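Local coordinates for putative epimerase (Burkholderia cenocepacia, PDB 4LW8), which is a putative NAD(P)-dependent epimerase or dehydratase that probably helps to make sugar precursors for the lipopolysaccharide O-antigen, at residues Gln39-Asp44 with Leu237-Pro242; Ala120-Asp125 with Lys172-Arg177; Leu132-Ala137 with Ala232-Leu237; Lys201-Tyr206 with Glu310-Met315; Glu259-Leu264 with Ile272-Asp277. All blocks are in the same frame, centred on the assembly; numbering follows the deposited sequence.

Interaction 1: Gln39-Asp44 with Leu237-Pro242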
# COMPACT_ATOMS: atom_id res chain seq x y z
N GLN A 39 6.62 29.53 11.50
CA GLN A 39 6.72 30.98 11.58
C GLN A 39 7.79 31.42 12.56
O GLN A 39 8.56 32.34 12.28
CB GLN A 39 5.37 31.58 11.97
CG GLN A 39 4.41 31.72 10.78
CD GLN A 39 3.01 32.07 11.20
OE1 GLN A 39 2.67 32.04 12.39
NE2 GLN A 39 2.18 32.42 10.24
N ALA A 40 7.86 30.77 13.72
CA ALA A 40 8.87 31.09 14.73
C ALA A 40 10.27 30.70 14.27
O ALA A 40 11.25 31.28 14.72
CB ALA A 40 8.55 30.41 16.05
N ALA A 41 10.36 29.73 13.37
CA ALA A 41 11.65 29.33 12.82
C ALA A 41 12.02 30.23 11.64
O ALA A 41 13.05 30.02 10.99
CB ALA A 41 11.64 27.88 12.39
N GLY A 42 11.16 31.20 11.34
CA GLY A 42 11.44 32.22 10.35
C GLY A 42 10.88 32.02 8.95
O GLY A 42 11.26 32.76 8.04
N TYR A 43 9.99 31.05 8.76
CA TYR A 43 9.41 30.81 7.43
C TYR A 43 8.21 31.70 7.11
O TYR A 43 7.45 32.09 8.00
CB TYR A 43 8.96 29.35 7.27
CG TYR A 43 10.07 28.32 7.19
CD1 TYR A 43 10.60 27.93 5.96
CD2 TYR A 43 10.57 27.72 8.35
CE1 TYR A 43 11.62 26.98 5.89
CE2 TYR A 43 11.58 26.77 8.28
CZ TYR A 43 12.10 26.40 7.05
OH TYR A 43 13.11 25.47 6.99
N ASP A 44 8.03 32.01 5.83
CA ASP A 44 6.76 32.52 5.32
C ASP A 44 5.90 31.30 5.02
O ASP A 44 6.22 30.52 4.12
CB ASP A 44 6.98 33.38 4.06
CG ASP A 44 5.68 33.94 3.49
OD1 ASP A 44 4.65 33.99 4.21
OD2 ASP A 44 5.68 34.33 2.30
N LEU A 237 12.85 17.72 12.24
CA LEU A 237 13.06 16.86 11.08
C LEU A 237 13.24 17.67 9.80
O LEU A 237 14.04 17.32 8.93
CB LEU A 237 11.90 15.87 10.92
CG LEU A 237 11.87 14.81 12.02
CD1 LEU A 237 10.61 13.97 11.89
CD2 LEU A 237 13.13 13.93 11.95
N ILE A 238 12.48 18.75 9.67
CA ILE A 238 12.66 19.68 8.56
C ILE A 238 14.10 20.24 8.57
O ILE A 238 14.80 20.19 7.56
CB ILE A 238 11.63 20.83 8.64
CG1 ILE A 238 10.23 20.33 8.25
CG2 ILE A 238 12.07 22.01 7.78
CD1 ILE A 238 10.10 19.84 6.82
N GLU A 239 14.55 20.73 9.72
CA GLU A 239 15.85 21.40 9.81
C GLU A 239 17.00 20.44 9.53
O GLU A 239 17.98 20.80 8.87
CB GLU A 239 16.04 22.02 11.20
CG GLU A 239 15.08 23.15 11.50
CD GLU A 239 15.10 23.58 12.95
OE1 GLU A 239 15.54 22.81 13.83
OE2 GLU A 239 14.64 24.72 13.21
N ALA A 240 16.88 19.20 10.01
CA ALA A 240 17.93 18.21 9.81
C ALA A 240 17.84 17.56 8.43
O ALA A 240 18.84 17.09 7.90
CB ALA A 240 17.87 17.14 10.90
N ALA A 241 16.64 17.57 7.86
CA ALA A 241 16.39 16.96 6.54
C ALA A 241 17.06 15.59 6.29
O ALA A 241 17.79 15.44 5.30
CB ALA A 241 16.80 17.94 5.46
N PRO A 242 16.82 14.59 7.15
CA PRO A 242 17.45 13.29 6.88
C PRO A 242 16.72 12.48 5.80
O PRO A 242 15.96 11.56 6.11
CB PRO A 242 17.37 12.58 8.23
CG PRO A 242 16.18 13.19 8.90
CD PRO A 242 16.04 14.58 8.40
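Beside Tyr43, which touches Ile238 across the contact, Asp44 OD2 is gripped both by Arg16 NE, in a salt bridge, and by the indole NE1 of Trp46. CG of Tyr43 stands beside its own backbone N (chi1 -70°), and from there the ring extends toward the other segment. Its OH meets Ile238 CG2 at 3.7 Å, while CZ lies farther from the same methyl, at 4.5 Å. The ring approaches the branched side chain at a slant. This is packing on one face of the Rossmann-fold sheet: helix 29-40 ends just before strand 44-49, helix 227-240 lies nearby, and both Tyr43 and Ile238 also rest on Ala88 of strand 88-91. Ile238 spreads further, onto Val90, Ala130 and Leu132. Nearer the solvent, the methyl CB of Ala41 comes within 4.4 Å of Glu239 OE2, a loose touch between the two helix ends. Helix 29-40 closes in a Schellman motif, with Gly42 at positive phi (97°) and its N bonded to Gln39 O at 3.0 Å. Helix 227-240 also ends at a residue of positive phi, Ala241, whose N holds Leu237 O at 2.8 Å.

Interaction 2: Ala120-Asp125 with Lys172-Arg177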
# COMPACT_ATOMS: atom_id res chain seq x y z
N ALA A 120 4.34 17.60 -8.20
CA ALA A 120 4.36 19.06 -8.26
C ALA A 120 5.70 19.62 -7.77
O ALA A 120 6.27 20.52 -8.39
CB ALA A 120 3.21 19.64 -7.44
N LEU A 121 6.20 19.09 -6.66
CA LEU A 121 7.46 19.58 -6.10
C LEU A 121 8.64 19.20 -7.00
O LEU A 121 9.55 20.00 -7.25
CB LEU A 121 7.67 19.03 -4.69
CG LEU A 121 6.57 19.41 -3.68
CD1 LEU A 121 6.73 18.62 -2.40
CD2 LEU A 121 6.66 20.91 -3.40
N SER A 122 8.58 17.99 -7.54
CA SER A 122 9.66 17.46 -8.35
C SER A 122 9.83 18.26 -9.65
O SER A 122 10.92 18.33 -10.22
CB SER A 122 9.40 15.97 -8.65
OG SER A 122 10.48 15.39 -9.36
N GLY A 123 8.75 18.86 -10.11
CA GLY A 123 8.79 19.63 -11.33
C GLY A 123 9.24 21.07 -11.16
O GLY A 123 9.39 21.78 -12.14
N LEU A 124 9.48 21.49 -9.92
CA LEU A 124 9.94 22.86 -9.65
C LEU A 124 11.35 23.07 -10.16
O LEU A 124 12.15 22.13 -10.19
CB LEU A 124 9.89 23.18 -8.16
CG LEU A 124 8.51 23.16 -7.50
CD1 LEU A 124 8.62 23.59 -6.05
CD2 LEU A 124 7.57 24.06 -8.28
N ASP A 125 11.65 24.30 -10.54
CA ASP A 125 13.00 24.69 -10.95
C ASP A 125 13.96 24.51 -9.79
O ASP A 125 15.09 24.05 -9.95
CB ASP A 125 13.02 26.15 -11.43
CG ASP A 125 12.27 26.34 -12.74
OD1 ASP A 125 12.09 25.36 -13.48
OD2 ASP A 125 11.87 27.49 -13.04
N LYS A 172 8.42 6.85 -1.64
CA LYS A 172 9.82 6.47 -1.81
C LYS A 172 10.20 6.34 -3.27
O LYS A 172 11.38 6.33 -3.59
CB LYS A 172 10.11 5.18 -1.04
CG LYS A 172 10.03 5.37 0.47
CD LYS A 172 10.40 4.10 1.24
CE LYS A 172 10.54 4.41 2.74
NZ LYS A 172 11.00 3.25 3.55
N LEU A 173 9.21 6.24 -4.17
CA LEU A 173 9.53 6.22 -5.61
C LEU A 173 10.12 7.56 -6.06
O LEU A 173 10.75 7.63 -7.10
CB LEU A 173 8.28 5.89 -6.44
CG LEU A 173 7.54 4.59 -6.07
CD1 LEU A 173 6.31 4.39 -6.94
CD2 LEU A 173 8.47 3.38 -6.19
N TRP A 174 9.92 8.61 -5.27
CA TRP A 174 10.40 9.95 -5.61
C TRP A 174 11.72 10.31 -4.92
O TRP A 174 12.18 11.44 -5.01
CB TRP A 174 9.30 10.98 -5.24
CG TRP A 174 8.07 10.76 -6.07
CD1 TRP A 174 7.05 9.87 -5.82
CD2 TRP A 174 7.75 11.39 -7.31
NE1 TRP A 174 6.12 9.93 -6.82
CE2 TRP A 174 6.52 10.86 -7.75
CE3 TRP A 174 8.38 12.38 -8.09
CZ2 TRP A 174 5.90 11.27 -8.93
CZ3 TRP A 174 7.77 12.79 -9.27
CH2 TRP A 174 6.55 12.24 -9.68
N ALA A 175 12.34 9.33 -4.25
CA ALA A 175 13.52 9.59 -3.43
C ALA A 175 14.70 10.11 -4.25
O ALA A 175 15.56 10.81 -3.72
CB ALA A 175 13.93 8.33 -2.66
N ASP A 176 14.75 9.77 -5.53
CA ASP A 176 15.85 10.23 -6.39
C ASP A 176 15.68 11.70 -6.78
O ASP A 176 16.60 12.33 -7.30
CB ASP A 176 15.96 9.36 -7.65
CG ASP A 176 14.63 9.27 -8.42
OD1 ASP A 176 13.55 9.44 -7.80
OD2 ASP A 176 14.67 9.04 -9.66
N ARG A 177 14.49 12.25 -6.53
CA ARG A 177 14.18 13.61 -6.96
C ARG A 177 13.96 14.57 -5.79
O ARG A 177 14.14 15.78 -5.94
CB ARG A 177 12.96 13.60 -7.89
CG ARG A 177 13.31 13.20 -9.33
CD ARG A 177 12.13 12.60 -10.08
NE ARG A 177 11.79 11.26 -9.60
CZ ARG A 177 10.83 10.49 -10.12
NH1 ARG A 177 10.10 10.94 -11.14
NH2 ARG A 177 10.60 9.28 -9.63
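Three torsions bring Ser122, Trp174 and Arg177 together. The hydroxyl of Ser122 is swung opposite its backbone N (chi1 -176°), which carries OG out from the helix end; the indole of Trp174 is set beside its own N; and the chain of Arg177 bends at chi3 (-71°), folding the guanidinium back over the indole. Ser122 fits against both partners. Its CB packs obliquely on the six-membered ring of Trp174, 3.6 Å from CZ3, while OG lies in the ring plane at the edge. The same OG faces the aliphatic part of Arg177, with CD at 3.3 Å and CB at 3.4 Å; its nearest atoms of Arg177 are these aliphatic carbons. Trp174 CE3 lies over the centre of the guanidinium plane, and NH2 hangs over the indole face toward its rim. The guanidinium is held there from its own segment: NE makes a salt bridge with Asp176 OD1 at 3.1 Å, reaching it from above the carboxylate plane, and NH2 gives a weak bond to Leu173 O at 3.0 Å. Arg177 N bonds to Trp174 O (2.9 Å), overlapping the end of the type I turn Lys172-Ala175. Trp174 also leans on Arg115, Leu118 and Ala119, earlier on helix 103-122. The contact thus joins the last turn of that helix to the loop between helix 159-172 and strand 180-189, two neighbouring helix-to-strand connections of a Rossmann-type beta-alpha-beta fold.

Interaction 3: Leu132-Ala137 with Ala232-Leu237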
# COMPACT_ATOMS: atom_id res chain seq x y z
N LEU A 132 8.57 16.73 4.40
CA LEU A 132 8.18 15.88 5.51
C LEU A 132 6.77 15.36 5.27
O LEU A 132 5.83 16.13 5.14
CB LEU A 132 8.22 16.64 6.83
CG LEU A 132 7.77 15.85 8.07
CD1 LEU A 132 8.70 14.65 8.35
CD2 LEU A 132 7.71 16.76 9.27
N LEU A 133 6.63 14.04 5.20
CA LEU A 133 5.31 13.45 5.02
C LEU A 133 4.82 12.88 6.35
O LEU A 133 5.53 12.14 7.02
CB LEU A 133 5.36 12.37 3.95
CG LEU A 133 6.02 12.82 2.64
CD1 LEU A 133 6.07 11.69 1.64
CD2 LEU A 133 5.30 14.00 2.03
N ALA A 134 3.59 13.21 6.73
CA ALA A 134 3.03 12.64 7.94
C ALA A 134 2.35 11.32 7.62
O ALA A 134 1.27 11.29 7.04
CB ALA A 134 2.04 13.62 8.60
N SER A 135 2.99 10.22 7.99
CA SER A 135 2.35 8.91 7.97
C SER A 135 1.64 8.76 9.30
O SER A 135 1.11 9.73 9.86
CB SER A 135 3.37 7.79 7.74
OG SER A 135 2.74 6.53 7.58
N SER A 136 1.61 7.54 9.83
CA SER A 136 0.95 7.30 11.10
C SER A 136 1.51 6.05 11.77
O SER A 136 1.85 5.09 11.10
CB SER A 136 -0.56 7.13 10.90
OG SER A 136 -1.15 6.66 12.10
N ALA A 137 1.57 6.05 13.09
CA ALA A 137 1.95 4.84 13.80
C ALA A 137 0.89 3.74 13.67
O ALA A 137 1.13 2.60 14.09
CB ALA A 137 2.22 5.14 15.27
N ALA A 232 6.90 20.39 17.09
CA ALA A 232 8.29 20.78 17.37
C ALA A 232 9.25 19.73 16.80
O ALA A 232 10.29 20.08 16.25
CB ALA A 232 8.52 20.96 18.87
N ALA A 233 8.90 18.46 16.93
CA ALA A 233 9.68 17.36 16.34
C ALA A 233 9.67 17.42 14.81
O ALA A 233 10.70 17.21 14.17
CB ALA A 233 9.13 16.01 16.82
N TYR A 234 8.51 17.70 14.23
CA TYR A 234 8.37 17.86 12.79
C TYR A 234 9.34 18.96 12.29
O TYR A 234 10.03 18.77 11.29
CB TYR A 234 6.93 18.22 12.41
CG TYR A 234 5.93 17.06 12.43
CD1 TYR A 234 6.28 15.81 12.93
CD2 TYR A 234 4.64 17.22 11.92
CE1 TYR A 234 5.36 14.75 12.94
CE2 TYR A 234 3.71 16.17 11.92
CZ TYR A 234 4.09 14.93 12.44
OH TYR A 234 3.19 13.87 12.47
N LEU A 235 9.40 20.07 13.00
CA LEU A 235 10.29 21.16 12.62
C LEU A 235 11.75 20.70 12.67
O LEU A 235 12.53 21.02 11.77
CB LEU A 235 10.08 22.38 13.51
CG LEU A 235 11.09 23.52 13.26
CD1 LEU A 235 10.97 24.08 11.85
CD2 LEU A 235 10.95 24.62 14.31
N LYS A 236 12.11 19.96 13.71
CA LYS A 236 13.47 19.44 13.84
C LYS A 236 13.82 18.51 12.68
O LYS A 236 14.94 18.52 12.18
CB LYS A 236 13.66 18.72 15.18
CG LYS A 236 13.84 19.67 16.36
CD LYS A 236 15.20 20.37 16.25
CE LYS A 236 15.50 21.26 17.44
NZ LYS A 236 14.66 22.49 17.44
N LEU A 237 12.85 17.72 12.24
CA LEU A 237 13.06 16.86 11.08
C LEU A 237 13.24 17.67 9.80
O LEU A 237 14.04 17.32 8.93
CB LEU A 237 11.90 15.87 10.92
CG LEU A 237 11.87 14.81 12.02
CD1 LEU A 237 10.61 13.97 11.89
CD2 LEU A 237 13.13 13.93 11.95
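Apolar packing carries most of this contact, and Leu132 provides it by dividing its two methyls between Tyr234 and Leu237. CD2 presses on the root of the tyrosine, 3.5 Å from CB and 3.6 Å from CG, meeting the ring obliquely. CD1 touches Leu237 CD1 at 4.1 Å. Leu132 crosses each of these side chains at about a right angle; its CG lies opposite the backbone N (chi1 178°), and chi2 (63°) then divides the methyls between the two partners. A looser methyl-to-hydroxyl touch lies further along the strand, Ala134 CB to Tyr234 OH at 4.0 Å. This is helix-on-sheet packing in the core of the Rossmann fold: the axes of strand 132-134 and helix 232-237 pass 9.8 Å apart and run roughly antiparallel, at 146°. Tyr234 lies along the sheet, also covering Ala183 and Pro185 of strand 180-189, with Met34 of helix 29-40 nearby. Polar bonds are found around the strand end and not between the segments. Ala134 O accepts from Lys164 NZ, and Ser135 OG bonds to Glu168 OE2, both on helix 159-172. Lys164 is probably the lysine of the family's Tyr-x-x-x-Lys motif, and Ser135-Ser136 fit the serine-rich end of the strand beside it. Ser136 OG is held by Asn138 N.

Interaction 4: Lys201-Tyr206 with Glu310-Met315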
# COMPACT_ATOMS: atom_id res chain seq x y z
N LYS A 201 -12.94 13.85 23.63
CA LYS A 201 -14.25 13.41 24.11
C LYS A 201 -14.28 13.42 25.64
O LYS A 201 -15.21 13.97 26.25
CB LYS A 201 -14.56 12.02 23.57
CG LYS A 201 -15.96 11.46 23.89
CD LYS A 201 -16.01 9.95 23.61
CE LYS A 201 -17.34 9.33 24.04
NZ LYS A 201 -17.35 7.83 23.93
N LEU A 202 -13.25 12.85 26.26
CA LEU A 202 -13.10 12.84 27.71
C LEU A 202 -13.04 14.26 28.26
O LEU A 202 -13.73 14.59 29.23
CB LEU A 202 -11.85 12.07 28.13
CG LEU A 202 -11.94 10.57 28.41
CD1 LEU A 202 -12.80 9.88 27.39
CD2 LEU A 202 -10.55 9.97 28.40
N VAL A 203 -12.20 15.10 27.66
CA VAL A 203 -12.07 16.49 28.09
C VAL A 203 -13.41 17.23 27.99
O VAL A 203 -13.80 17.95 28.91
CB VAL A 203 -10.98 17.24 27.27
CG1 VAL A 203 -11.08 18.76 27.45
CG2 VAL A 203 -9.60 16.74 27.65
N ALA A 204 -14.11 17.05 26.87
CA ALA A 204 -15.40 17.71 26.67
C ALA A 204 -16.40 17.32 27.75
O ALA A 204 -17.13 18.16 28.27
CB ALA A 204 -15.97 17.38 25.29
N HIS A 205 -16.41 16.04 28.12
CA HIS A 205 -17.31 15.59 29.17
C HIS A 205 -16.96 16.23 30.51
O HIS A 205 -17.84 16.76 31.19
CB HIS A 205 -17.31 14.06 29.30
CG HIS A 205 -18.12 13.35 28.26
ND1 HIS A 205 -17.79 13.36 26.92
CD2 HIS A 205 -19.26 12.63 28.37
CE1 HIS A 205 -18.68 12.64 26.25
NE2 HIS A 205 -19.59 12.20 27.10
N TYR A 206 -15.69 16.17 30.89
CA TYR A 206 -15.30 16.73 32.18
C TYR A 206 -15.47 18.24 32.21
O TYR A 206 -15.84 18.81 33.24
CB TYR A 206 -13.85 16.36 32.51
CG TYR A 206 -13.69 15.12 33.35
CD1 TYR A 206 -13.89 15.15 34.73
CD2 TYR A 206 -13.32 13.91 32.78
CE1 TYR A 206 -13.74 14.01 35.52
CE2 TYR A 206 -13.15 12.76 33.55
CZ TYR A 206 -13.37 12.82 34.92
OH TYR A 206 -13.20 11.69 35.68
N GLU A 310 -0.49 18.21 32.03
CA GLU A 310 -0.43 19.60 31.57
C GLU A 310 -1.23 19.77 30.26
O GLU A 310 -2.02 20.69 30.11
CB GLU A 310 1.02 20.02 31.35
CG GLU A 310 1.18 21.47 30.91
CD GLU A 310 2.64 21.89 30.78
OE1 GLU A 310 3.48 21.39 31.56
OE2 GLU A 310 2.93 22.74 29.91
N THR A 311 -1.02 18.86 29.32
CA THR A 311 -1.79 18.85 28.07
C THR A 311 -3.29 18.83 28.34
O THR A 311 -4.06 19.59 27.75
CB THR A 311 -1.43 17.63 27.21
OG1 THR A 311 -0.03 17.61 26.94
CG2 THR A 311 -2.23 17.63 25.89
N LEU A 312 -3.71 17.95 29.25
CA LEU A 312 -5.13 17.79 29.53
C LEU A 312 -5.69 19.04 30.22
O LEU A 312 -6.82 19.44 29.95
CB LEU A 312 -5.37 16.54 30.38
CG LEU A 312 -5.14 15.19 29.68
CD1 LEU A 312 -5.12 14.04 30.69
CD2 LEU A 312 -6.21 14.95 28.63
N ARG A 313 -4.91 19.66 31.10
CA ARG A 313 -5.38 20.85 31.81
C ARG A 313 -5.53 21.99 30.80
O ARG A 313 -6.50 22.76 30.85
CB ARG A 313 -4.41 21.26 32.92
CG ARG A 313 -4.97 22.37 33.82
CD ARG A 313 -4.04 22.72 34.97
NE ARG A 313 -3.94 21.66 35.97
CZ ARG A 313 -4.82 21.46 36.95
NH1 ARG A 313 -5.89 22.24 37.06
NH2 ARG A 313 -4.63 20.48 37.82
N TRP A 314 -4.56 22.08 29.90
CA TRP A 314 -4.58 23.02 28.80
C TRP A 314 -5.89 22.92 28.03
O TRP A 314 -6.56 23.92 27.78
CB TRP A 314 -3.37 22.75 27.90
CG TRP A 314 -3.29 23.53 26.62
CD1 TRP A 314 -3.43 24.89 26.47
CD2 TRP A 314 -2.96 23.02 25.33
NE1 TRP A 314 -3.24 25.24 25.15
CE2 TRP A 314 -2.94 24.11 24.43
CE3 TRP A 314 -2.68 21.74 24.84
CZ2 TRP A 314 -2.67 23.96 23.07
CZ3 TRP A 314 -2.40 21.59 23.49
CH2 TRP A 314 -2.40 22.69 22.62
N MET A 315 -6.28 21.69 27.69
CA MET A 315 -7.50 21.43 26.93
C MET A 315 -8.78 21.72 27.74
O MET A 315 -9.74 22.30 27.22
CB MET A 315 -7.51 19.97 26.42
CG MET A 315 -6.36 19.67 25.44
SD MET A 315 -6.10 17.90 25.12
CE MET A 315 -7.64 17.43 24.35
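This is a buried, mainly apolar helix-to-helix contact, in which Val203 of helix 198-207 packs against Leu312 and Met315 of helix 308-321. It lies beyond the Rossmann sheet, which probably binds NAD(P), in what is probably the smaller, C-terminal substrate-binding part of an extended short-chain dehydrogenase/reductase fold. Val203 uses both methyls. CG1, placed opposite the backbone N (chi1 165°), presses on the main chain and the root of the Met315 side chain, 3.8 Å from the carbonyl carbon of Met315 and 3.9 Å from its CB. CG2 turns to the side chains: Met315 CE lies 3.9 Å away and Leu312 CD2 4.0 Å. Met315 meets the valine roughly at a right angle, and a bend at chi3 (63°) brings its terminal methyl round onto CG2. Leu312 comes in at a slant and touches with one methyl, its branch end reaching nearer than its base. Further along helix 308-321, Val316 and Met319 also touch Val203. On another side of helix 198-207, Leu202 packs on Leu264 of helix 257-268 and on Ile213 and Leu215 of strand 212-215. Within that helix Lys201 O is bonded twice by one residue: His205 N (3.0 Å) and the imidazole ND1 of His205 (2.7 Å) reach it from opposite faces of the carbonyl plane.

Interaction 5: Glu259-Leu264 with Ile272-Asp277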
# COMPACT_ATOMS: atom_id res chain seq x y z
N GLU A 259 -5.69 5.85 34.05
CA GLU A 259 -4.75 6.91 34.43
C GLU A 259 -5.21 8.27 33.90
O GLU A 259 -5.09 9.28 34.60
CB GLU A 259 -3.34 6.62 33.89
CG GLU A 259 -2.64 5.37 34.45
CD GLU A 259 -1.34 5.07 33.72
OE1 GLU A 259 -0.31 5.73 34.01
OE2 GLU A 259 -1.34 4.19 32.83
N VAL A 260 -5.74 8.28 32.68
CA VAL A 260 -6.19 9.52 32.07
C VAL A 260 -7.41 10.04 32.82
O VAL A 260 -7.48 11.23 33.17
CB VAL A 260 -6.52 9.33 30.57
CG1 VAL A 260 -7.10 10.62 29.99
CG2 VAL A 260 -5.27 8.93 29.80
N LEU A 261 -8.36 9.15 33.10
CA LEU A 261 -9.53 9.51 33.90
C LEU A 261 -9.10 10.08 35.26
O LEU A 261 -9.65 11.08 35.71
CB LEU A 261 -10.45 8.30 34.10
CG LEU A 261 -11.20 7.83 32.85
CD1 LEU A 261 -11.83 6.44 33.05
CD2 LEU A 261 -12.25 8.88 32.48
N ALA A 262 -8.12 9.45 35.90
CA ALA A 262 -7.68 9.91 37.21
C ALA A 262 -7.10 11.33 37.14
O ALA A 262 -7.32 12.13 38.04
CB ALA A 262 -6.67 8.94 37.79
N MET A 263 -6.38 11.63 36.06
CA MET A 263 -5.82 12.96 35.84
C MET A 263 -6.90 14.02 35.69
O MET A 263 -6.79 15.14 36.21
CB MET A 263 -4.93 12.99 34.60
CG MET A 263 -3.57 12.32 34.76
SD MET A 263 -2.65 12.28 33.19
CE MET A 263 -1.24 11.32 33.70
N LEU A 264 -7.94 13.67 34.94
CA LEU A 264 -9.02 14.60 34.67
C LEU A 264 -9.88 14.79 35.91
O LEU A 264 -10.37 15.89 36.16
CB LEU A 264 -9.85 14.12 33.49
CG LEU A 264 -9.17 14.28 32.12
CD1 LEU A 264 -9.88 13.44 31.07
CD2 LEU A 264 -9.14 15.75 31.69
N ILE A 272 -15.90 11.13 37.10
CA ILE A 272 -17.00 10.87 36.18
C ILE A 272 -17.39 9.39 36.29
O ILE A 272 -16.55 8.53 36.55
CB ILE A 272 -16.63 11.25 34.73
CG1 ILE A 272 -17.90 11.44 33.89
CG2 ILE A 272 -15.69 10.22 34.09
CD1 ILE A 272 -17.65 12.10 32.55
N ASP A 273 -18.67 9.10 36.11
CA ASP A 273 -19.11 7.72 36.19
C ASP A 273 -18.92 7.09 34.81
O ASP A 273 -19.23 7.69 33.79
CB ASP A 273 -20.58 7.63 36.65
CG ASP A 273 -20.92 6.24 37.22
OD1 ASP A 273 -20.01 5.59 37.74
OD2 ASP A 273 -22.09 5.81 37.13
N VAL A 274 -18.34 5.89 34.79
CA VAL A 274 -18.02 5.20 33.55
C VAL A 274 -18.87 3.95 33.30
O VAL A 274 -19.03 3.12 34.19
CB VAL A 274 -16.54 4.80 33.53
CG1 VAL A 274 -16.21 4.00 32.27
CG2 VAL A 274 -15.68 6.06 33.64
N THR A 275 -19.43 3.85 32.10
CA THR A 275 -20.13 2.66 31.60
C THR A 275 -19.27 1.97 30.56
O THR A 275 -18.67 2.63 29.72
CB THR A 275 -21.50 3.01 30.96
OG1 THR A 275 -22.44 3.34 31.98
CG2 THR A 275 -22.06 1.83 30.19
N ILE A 276 -19.18 0.64 30.63
CA ILE A 276 -18.41 -0.07 29.62
C ILE A 276 -19.33 -0.51 28.49
O ILE A 276 -20.16 -1.39 28.66
CB ILE A 276 -17.66 -1.27 30.22
CG1 ILE A 276 -16.69 -0.79 31.31
CG2 ILE A 276 -16.89 -2.00 29.14
CD1 ILE A 276 -15.82 0.41 30.88
N ASP A 277 -19.16 0.12 27.33
CA ASP A 277 -19.92 -0.19 26.13
C ASP A 277 -19.17 -1.22 25.30
O ASP A 277 -18.00 -1.01 24.95
CB ASP A 277 -20.16 1.09 25.32
CG ASP A 277 -21.13 0.90 24.16
OD1 ASP A 277 -21.40 -0.25 23.75
OD2 ASP A 277 -21.63 1.92 23.65
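Leu261 forks over the start of strand 273-276 and the residue before it, giving one methyl to Ile272 and the other to Val274. Helix 257-268 packs here on a small two-stranded parallel sheet, strands 212-215 and 273-276, through Leu261, which also touches Leu215. Ile272 and Val274, two residues apart, turn their side chains to the same face, so both meet the leucine. The leucine and the isoleucine cross at about a right angle; Val274 meets Leu261 at a slant instead. In Ile272 the branch methyl CG2 sits between the backbone N and the carbonyl carbon while CG1 points opposite the N (chi1 -160°), and it is CG2 that is presented to the leucine. Val274 likewise offers its CG2, which stands beside its own N and is 3.9 Å from Leu261 CD1. Burial is uneven, with Ile272 enclosed and also packed on Ile213 and His205, and Val274 partly exposed. Tyr206 OH bonds to Ile272 N, and Ser265 OG to Leu261 O. On the Ile272 branch, the closest approach is Leu261 CD2 to Ile272 CG2, at 4.0 Å.

Interactions 1 and 3 share Leu237 and helix 227-240, with centres 11 Å apart: Ile238 CD1 lies 3.7 Å from Leu132 CB, and Ala41 CB 3.8 Å from Leu235 CD2. Interaction 2 sits about 19 Å from the centres of both, at the ends of helices 103-122 and 159-172; the latter helix also bonds to the end of the strand in interaction 3. Interactions 4 and 5 form a second cluster, their centres 12 Å apart, joined by Tyr206 OH to Ile272 N at 3.1 Å, a probable hydrogen bond. Interaction 3 lies in the Rossmann core and interaction 4 in the probable substrate-binding part, centres about 24 Å apart.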